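Local coordinates for protein beta sliding clamp (Bartonella birtlesii LL-WM9, PDB 6PTR) that probably tethers DNA polymerases and other proteins to DNA and makes them processive, as a ring-shaped head-to-tail homodimer around the duplex, at residues P205-P210 with I231-T236; I168-V173 with L180-T185. One frame throughout, in Å; residues are numbered along the deposited sequence.

Contact 1 (P205-P210 with I231-T236); sequences PGVIIP and IELSET
L233 CD1 lies against the side chain of V207, 3.8 Å from V207 CG2 and almost as near to CG1, the two side chains crossing obliquely. The leucine takes an uncommon first torsion: CG sits between the backbone N and the carbonyl carbon (chi1 58°), and the second torsion is close to extended. V207 has its CG2 in the same crowded position, while CG1 is anti to the carbonyl carbon and approaches S234 O at 3.9 Å. Beside this buried pair is a more open one. The CB of P205 is directed toward 231-236, and P205 CB meets E235 CG at 3.7 Å, so the glutamate touches with its aliphatic part as it crosses the proline. No hydrogen bond links 205-210 to 231-236. Strand 207-210 ends one eight-stranded antiparallel sheet, and strand 228-233 runs next to the outermost strand of another, each sheet shared by the central domain and a neighbouring one. V207 and L233 meet where the two sheets approach, with P205 and E235 at the more exposed rim. M204, C136, F138 and I238 also pack on L233, and L251 and F170 on V207. Past L233 the chain turns. S234 OG accepts the backbone N of T236 at 3.1 Å, making an ST turn, and also bonds to the backbone N of K237; this fixes the bend from which E235 reaches back over P205.

Contact 2 (I168-V173 with L180-T185); sequences IYFHIV and LRLVAT
Four backbone hydrogen bonds join 168-173 to 180-185, two in each of the hydrogen-bonded pairs Y169-V183 and H171-R181. The shortest include R181 N to H171 O, 2.8 Å, with R181 N nearly on the C=O axis of H171. Y169 O is gripped twice: V183 N comes in on a lone pair at 3.1 Å, and H171 ND1 stands above the carbonyl plane at 3.2 Å. The crowded first torsion of H171 (chi1 64°) places ND1 for this bond. Y259 OH bonds both H171 NE2 and R181 NH1, while D194 forms a salt bridge with R181 NE. The H171 ring lies alongside the R181 side chain, with R181 CB over one face, Y169 CE2 over the other and V183 CG2 at its edge. R181 bends at chi3, and V173 CG2 covers one face of its guanidinium. On the other face of this antiparallel hairpin, L180 CD1 makes a CH-pi contact over the centre of the F170 ring, 4.1 Å from its centroid, and L182 CD1 packs obliquely on F170 CD1. With ND1 donating to a carbonyl, H171 is held in one orientation; the nearby guanidinium may disfavour a second proton on the ring, though D194 offsets part of that charge.

Contact 2 comes first along the chain and closes before contact 1 opens; their centres are about 11 Å apart, and all four segments belong to the central domain. Strand 207-210 of contact 1 is the outermost strand of the sheet that holds the hairpin of contact 2, and it pairs antiparallel with 167-173, V207 O lying 2.7 Å from F170 N and I209 N 2.8 Å from I168 O, both probable hydrogen bonds. Contact 2 thus builds the sheet from whose edge contact 1 bridges to the second eight-stranded sheet. The hairpin's sheet runs on into the C-terminal domain and the other into the N-terminal domain, so the two sheets cross both domain boundaries of this subunit of the ring.

Contact 1 (P205-P210 with I231-T236)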
# COMPACT_ATOMS: atom_id res chain seq x y z
N PRO C 205 4.17 4.40 -40.87
CA PRO C 205 5.23 5.25 -40.32
C PRO C 205 5.72 4.71 -38.99
O PRO C 205 4.98 4.04 -38.26
CB PRO C 205 4.53 6.60 -40.14
CG PRO C 205 3.11 6.24 -39.90
CD PRO C 205 2.86 5.05 -40.82
N GLY C 206 6.98 5.01 -38.67
CA GLY C 206 7.49 4.72 -37.34
C GLY C 206 6.99 5.79 -36.39
O GLY C 206 7.18 6.98 -36.63
N VAL C 207 6.35 5.36 -35.30
CA VAL C 207 5.73 6.29 -34.35
C VAL C 207 6.11 5.94 -32.92
O VAL C 207 6.47 4.80 -32.59
CB VAL C 207 4.19 6.31 -34.49
CG1 VAL C 207 3.78 6.62 -35.94
CG2 VAL C 207 3.59 4.98 -34.03
N ILE C 208 5.99 6.93 -32.05
CA ILE C 208 6.33 6.79 -30.64
C ILE C 208 5.03 6.81 -29.85
O ILE C 208 4.37 7.86 -29.78
CB ILE C 208 7.28 7.89 -30.16
CG1 ILE C 208 8.58 7.86 -30.98
CG2 ILE C 208 7.59 7.72 -28.65
CD1 ILE C 208 9.44 9.11 -30.72
N ILE C 209 4.64 5.67 -29.29
CA ILE C 209 3.42 5.60 -28.50
C ILE C 209 3.72 6.10 -27.09
O ILE C 209 4.63 5.56 -26.44
CB ILE C 209 2.88 4.17 -28.44
CG1 ILE C 209 2.76 3.60 -29.85
CG2 ILE C 209 1.58 4.14 -27.62
CD1 ILE C 209 2.59 2.06 -29.89
N PRO C 210 3.01 7.10 -26.57
CA PRO C 210 3.35 7.64 -25.24
C PRO C 210 3.22 6.62 -24.12
O PRO C 210 2.36 5.73 -24.15
CB PRO C 210 2.34 8.79 -25.05
CG PRO C 210 1.87 9.11 -26.45
CD PRO C 210 1.90 7.83 -27.21
N ILE C 231 -5.76 -1.77 -34.90
CA ILE C 231 -4.81 -0.69 -34.69
C ILE C 231 -4.87 0.24 -35.89
O ILE C 231 -4.75 -0.21 -37.04
CB ILE C 231 -3.38 -1.22 -34.47
CG1 ILE C 231 -3.35 -2.14 -33.24
CG2 ILE C 231 -2.42 -0.06 -34.27
CD1 ILE C 231 -1.97 -2.68 -32.93
N GLU C 232 -5.09 1.52 -35.63
CA GLU C 232 -5.18 2.52 -36.68
C GLU C 232 -4.21 3.64 -36.35
O GLU C 232 -4.07 4.01 -35.18
CB GLU C 232 -6.62 3.07 -36.82
CG GLU C 232 -7.63 2.06 -37.35
CD GLU C 232 -9.04 2.56 -37.22
OE1 GLU C 232 -9.56 2.62 -36.08
OE2 GLU C 232 -9.62 2.94 -38.24
N LEU C 233 -3.52 4.16 -37.35
CA LEU C 233 -2.62 5.24 -37.00
C LEU C 233 -2.41 6.18 -38.16
O LEU C 233 -2.65 5.86 -39.33
CB LEU C 233 -1.25 4.72 -36.48
CG LEU C 233 -0.32 3.82 -37.29
CD1 LEU C 233 1.12 3.91 -36.77
CD2 LEU C 233 -0.82 2.39 -37.19
N SER C 234 -1.99 7.38 -37.79
CA SER C 234 -1.43 8.40 -38.66
C SER C 234 -0.09 8.79 -38.06
O SER C 234 0.42 8.14 -37.14
CB SER C 234 -2.37 9.59 -38.77
OG SER C 234 -2.44 10.25 -37.52
N GLU C 235 0.49 9.88 -38.56
CA GLU C 235 1.70 10.34 -37.91
C GLU C 235 1.42 11.18 -36.67
O GLU C 235 2.36 11.50 -35.94
CB GLU C 235 2.58 11.08 -38.93
CG GLU C 235 3.22 10.09 -39.90
CD GLU C 235 3.75 10.74 -41.15
OE1 GLU C 235 4.06 11.94 -41.09
OE2 GLU C 235 3.84 10.05 -42.18
N THR C 236 0.15 11.49 -36.39
CA THR C 236 -0.22 12.29 -35.23
C THR C 236 -1.02 11.54 -34.16
O THR C 236 -0.97 11.96 -33.00
CB THR C 236 -1.03 13.53 -35.65
OG1 THR C 236 -2.26 13.13 -36.24
CG2 THR C 236 -0.24 14.38 -36.64

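Contact 2 (I168-V173 with L180-T185)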
# COMPACT_ATOMS: atom_id res chain seq x y z
N ILE C 168 7.15 4.09 -26.63
CA ILE C 168 7.67 2.93 -27.35
C ILE C 168 7.72 3.25 -28.83
O ILE C 168 6.74 3.77 -29.39
CB ILE C 168 6.80 1.68 -27.12
CG1 ILE C 168 6.89 1.23 -25.67
CG2 ILE C 168 7.22 0.55 -28.08
CD1 ILE C 168 5.98 0.01 -25.38
N TYR C 169 8.83 2.95 -29.47
CA TYR C 169 8.98 3.22 -30.90
C TYR C 169 8.42 2.02 -31.64
O TYR C 169 9.02 0.95 -31.62
CB TYR C 169 10.44 3.48 -31.25
CG TYR C 169 10.68 3.84 -32.70
CD1 TYR C 169 9.89 4.78 -33.35
CD2 TYR C 169 11.70 3.22 -33.44
CE1 TYR C 169 10.10 5.11 -34.71
CE2 TYR C 169 11.92 3.56 -34.78
CZ TYR C 169 11.12 4.50 -35.39
OH TYR C 169 11.33 4.83 -36.70
N PHE C 170 7.30 2.23 -32.35
CA PHE C 170 6.47 1.21 -32.98
C PHE C 170 6.70 1.38 -34.48
O PHE C 170 6.34 2.42 -35.03
CB PHE C 170 5.02 1.51 -32.57
CG PHE C 170 3.96 0.52 -33.00
CD1 PHE C 170 3.65 -0.57 -32.21
CD2 PHE C 170 3.15 0.80 -34.09
CE1 PHE C 170 2.62 -1.43 -32.56
CE2 PHE C 170 2.11 -0.07 -34.44
CZ PHE C 170 1.86 -1.18 -33.67
N HIS C 171 7.37 0.41 -35.12
CA HIS C 171 7.86 0.65 -36.48
C HIS C 171 8.05 -0.66 -37.23
O HIS C 171 8.09 -1.75 -36.64
CB HIS C 171 9.18 1.47 -36.45
CG HIS C 171 10.33 0.77 -35.78
ND1 HIS C 171 10.34 0.46 -34.44
CD2 HIS C 171 11.53 0.37 -36.27
CE1 HIS C 171 11.50 -0.11 -34.12
NE2 HIS C 171 12.24 -0.18 -35.22
N ILE C 172 8.22 -0.53 -38.56
CA ILE C 172 8.41 -1.65 -39.47
C ILE C 172 9.89 -1.78 -39.79
O ILE C 172 10.59 -0.78 -39.98
CB ILE C 172 7.59 -1.46 -40.76
CG1 ILE C 172 6.09 -1.43 -40.43
CG2 ILE C 172 7.89 -2.54 -41.77
CD1 ILE C 172 5.65 -2.55 -39.53
N VAL C 173 10.35 -3.02 -39.89
CA VAL C 173 11.73 -3.34 -40.25
C VAL C 173 11.66 -4.12 -41.55
O VAL C 173 11.14 -5.25 -41.58
CB VAL C 173 12.46 -4.13 -39.16
CG1 VAL C 173 13.88 -4.49 -39.64
CG2 VAL C 173 12.51 -3.35 -37.87
N LEU C 180 7.28 -6.25 -37.67
CA LEU C 180 6.78 -5.18 -36.81
C LEU C 180 7.60 -5.23 -35.53
O LEU C 180 7.71 -6.29 -34.92
CB LEU C 180 5.30 -5.36 -36.49
CG LEU C 180 4.73 -4.47 -35.38
CD1 LEU C 180 4.73 -3.00 -35.77
CD2 LEU C 180 3.31 -4.95 -35.04
N ARG C 181 8.19 -4.09 -35.16
CA ARG C 181 9.13 -4.04 -34.06
C ARG C 181 8.70 -2.97 -33.07
O ARG C 181 8.19 -1.91 -33.45
CB ARG C 181 10.57 -3.77 -34.56
CG ARG C 181 11.60 -3.57 -33.46
CD ARG C 181 12.99 -3.46 -34.12
NE ARG C 181 13.52 -4.74 -34.60
CZ ARG C 181 14.64 -4.86 -35.31
NH1 ARG C 181 15.33 -3.78 -35.65
NH2 ARG C 181 15.05 -6.07 -35.69
N LEU C 182 8.91 -3.26 -31.79
CA LEU C 182 8.76 -2.28 -30.73
C LEU C 182 10.08 -2.18 -30.01
O LEU C 182 10.67 -3.22 -29.69
CB LEU C 182 7.68 -2.67 -29.71
CG LEU C 182 6.22 -2.56 -30.13
CD1 LEU C 182 5.88 -3.51 -31.24
CD2 LEU C 182 5.34 -2.84 -28.92
N VAL C 183 10.54 -0.95 -29.77
CA VAL C 183 11.76 -0.67 -29.01
C VAL C 183 11.43 0.34 -27.92
O VAL C 183 10.73 1.34 -28.15
CB VAL C 183 12.90 -0.15 -29.91
CG1 VAL C 183 14.10 0.32 -29.04
CG2 VAL C 183 13.36 -1.24 -30.88
N ALA C 184 11.98 0.11 -26.72
CA ALA C 184 11.92 1.11 -25.67
C ALA C 184 13.28 1.20 -25.01
O ALA C 184 13.99 0.20 -24.87
CB ALA C 184 10.86 0.76 -24.59
N THR C 185 13.61 2.40 -24.57
CA THR C 185 14.87 2.57 -23.85
C THR C 185 14.76 3.78 -22.95
O THR C 185 13.98 4.70 -23.19
CB THR C 185 16.03 2.72 -24.84
OG1 THR C 185 17.27 2.80 -24.11
CG2 THR C 185 15.86 3.99 -25.64